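Local coordinates for single-stranded DNA-binding protein (Thermotoga maritima, PDB 1Z9F), which probably binds single-stranded DNA as a homotetramer built from OB-fold subunits, at residues 20-25 and 84-89. Numbering follows the deposited sequence. Where two conformers were deposited one is given.
Sequences ILIGRL and GRLVLV
Leu21 and Gly23 pair with Val89 and Val87 where the first and fourth strands of the OB fold run antiparallel, joining strands 16-33 and 86-96 at the seam that closes the sheet on itself. Each couple exchanges two backbone hydrogen bonds, among them Val89 N to Leu21 O at 2.7 Å and Val87 N to Gly23 O at 2.8 Å. Beyond them Leu25 N donates to Arg85 O, which extends the pairing back ahead of the start of strand 86-96.

The apolar contacts lie on both faces. On one, Ile22 sits between two leucines: with chi1 at -67°, CG1 stands beside the backbone N and CG2 anti to it, so that CG2 meets Leu86 CD1 at 3.7 Å and CG1 meets Leu88 CD1 at 3.9 Å. An alanine at Ile22 would probably leave both leucine methyl groups without this partner and open a gap between them, next to Phe16 of the second subunit, which also packs on Ile22. On the other face, Leu25 CD1 touches Val87 CG2 at 3.6 Å, and both residues reach Leu81; Leu21, Val87 and Val89 line the interior with Ile45 and Val111.

The polar side-chain contact is made by Arg24, in one of two deposited conformers, and is provisional to that extent. Its chain, bent at chi2 and chi3, sets one guanidinium face against Leu86 CB, which lies toward its rim, and brings two nitrogens side-on to a single oxygen, Gly84 O, with NE at 2.9 Å and NH1 at 3.2 Å.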
loop_
_atom_site.group_PDB
_atom_site.type_symbol
_atom_site.label_atom_id
_atom_site.label_comp_id
_atom_site.label_asym_id
_atom_site.label_seq_id
_atom_site.Cartn_x
_atom_site.Cartn_y
_atom_site.Cartn_z
ATOM N N ILE A 20 4.740 0.103 -5.134
ATOM C CA ILE A 20 5.025 0.655 -6.441
ATOM C C ILE A 20 3.700 0.853 -7.144
ATOM O O ILE A 20 2.943 -0.098 -7.335
ATOM C CB ILE A 20 5.887 -0.273 -7.277
ATOM C CG1 ILE A 20 7.164 -0.599 -6.511
ATOM C CG2 ILE A 20 6.141 0.338 -8.647
ATOM C CD1 ILE A 20 7.979 -1.694 -7.114
ATOM N N LEU A 21 3.446 2.101 -7.523
ATOM C CA LEU A 21 2.173 2.517 -8.118
ATOM C C LEU A 21 2.523 3.266 -9.372
ATOM O O LEU A 21 3.561 3.912 -9.415
ATOM C CB LEU A 21 1.416 3.458 -7.173
ATOM C CG LEU A 21 1.135 2.885 -5.780
ATOM C CD1 LEU A 21 0.712 3.934 -4.836
ATOM C CD2 LEU A 21 0.117 1.764 -5.852
ATOM N N ILE A 22 1.703 3.115 -10.407
ATOM C CA ILE A 22 1.740 3.984 -11.582
ATOM C C ILE A 22 0.329 4.551 -11.784
ATOM O O ILE A 22 -0.619 3.795 -12.009
ATOM C CB ILE A 22 2.182 3.257 -12.848
ATOM C CG1 ILE A 22 3.642 2.838 -12.735
ATOM C CG2 ILE A 22 2.028 4.161 -14.050
ATOM C CD1 ILE A 22 4.125 1.999 -13.885
ATOM N N GLY A 23 0.202 5.876 -11.671
ATOM C CA GLY A 23 -1.077 6.536 -11.822
ATOM C C GLY A 23 -0.951 7.982 -12.242
ATOM O O GLY A 23 0.147 8.529 -12.299
ATOM N N ARG A 24 -2.094 8.596 -12.554
ATOM C CA ARG A 24 -2.145 10.009 -12.934
ATOM C C ARG A 24 -2.215 10.834 -11.650
ATOM O O ARG A 24 -2.732 10.354 -10.643
ATOM C CB ARG A 24 -3.373 10.358 -13.806
ATOM C CG ARG A 24 -3.982 9.276 -14.721
ATOM C CD ARG A 24 -3.084 8.754 -15.855
ATOM N NE ARG A 24 -2.405 9.800 -16.627
ATOM C CZ ARG A 24 -2.137 9.737 -17.935
ATOM N NH1 ARG A 24 -1.507 10.749 -18.521
ATOM N NH2 ARG A 24 -2.480 8.682 -18.670
ATOM N N LEU A 25 -1.696 12.062 -11.685
ATOM C CA LEU A 25 -1.941 13.037 -10.615
ATOM C C LEU A 25 -3.321 13.607 -10.879
ATOM O O LEU A 25 -3.564 14.132 -11.963
ATOM C CB LEU A 25 -0.931 14.186 -10.622
ATOM C CG LEU A 25 0.257 14.107 -9.669
ATOM C CD1 LEU A 25 1.359 13.247 -10.270
ATOM C CD2 LEU A 25 0.780 15.517 -9.339
ATOM N N GLY A 84 -3.049 15.399 -13.988
ATOM C CA GLY A 84 -3.152 14.601 -15.214
ATOM C C GLY A 84 -1.915 13.769 -15.509
ATOM O O GLY A 84 -2.019 12.622 -15.944
ATOM N N ARG A 85 -0.748 14.368 -15.286
ATOM C CA ARG A 85 0.553 13.741 -15.514
ATOM C C ARG A 85 0.645 12.333 -14.886
ATOM O O ARG A 85 0.214 12.136 -13.752
ATOM C CB ARG A 85 1.635 14.672 -14.939
ATOM C CG ARG A 85 3.064 14.235 -15.153
ATOM C CD ARG A 85 3.581 14.602 -16.518
ATOM N NE ARG A 85 3.951 16.010 -16.605
ATOM C CZ ARG A 85 4.735 16.524 -17.552
ATOM N NH1 ARG A 85 5.242 15.751 -18.510
ATOM N NH2 ARG A 85 5.017 17.825 -17.544
ATOM N N LEU A 86 1.202 11.376 -15.636
ATOM C CA LEU A 86 1.312 9.965 -15.215
ATOM C C LEU A 86 2.662 9.688 -14.574
ATOM O O LEU A 86 3.700 9.826 -15.222
ATOM C CB LEU A 86 1.153 9.035 -16.423
ATOM C CG LEU A 86 1.268 7.516 -16.210
ATOM C CD1 LEU A 86 0.086 6.971 -15.443
ATOM C CD2 LEU A 86 1.386 6.797 -17.540
ATOM N N VAL A 87 2.652 9.268 -13.313
ATOM C CA VAL A 87 3.901 9.027 -12.591
ATOM C C VAL A 87 4.030 7.602 -12.029
ATOM O O VAL A 87 3.039 6.924 -11.740
ATOM C CB VAL A 87 4.122 10.064 -11.466
ATOM C CG1 VAL A 87 4.305 11.455 -12.067
ATOM C CG2 VAL A 87 2.976 10.066 -10.451
ATOM N N LEU A 88 5.276 7.150 -11.927
ATOM C CA LEU A 88 5.608 5.982 -11.153
ATOM C C LEU A 88 5.910 6.489 -9.773
ATOM O O LEU A 88 6.600 7.492 -9.621
ATOM C CB LEU A 88 6.840 5.271 -11.711
ATOM C CG LEU A 88 7.164 3.994 -10.925
ATOM C CD1 LEU A 88 7.485 2.903 -11.881
ATOM C CD2 LEU A 88 8.270 4.151 -9.860
ATOM N N VAL A 89 5.384 5.819 -8.763
ATOM C CA VAL A 89 5.749 6.111 -7.398
ATOM C C VAL A 89 6.245 4.851 -6.714
ATOM O O VAL A 89 5.571 3.838 -6.688
ATOM C CB VAL A 89 4.572 6.739 -6.621
ATOM C CG1 VAL A 89 4.849 6.757 -5.126
ATOM C CG2 VAL A 89 4.304 8.165 -7.138
#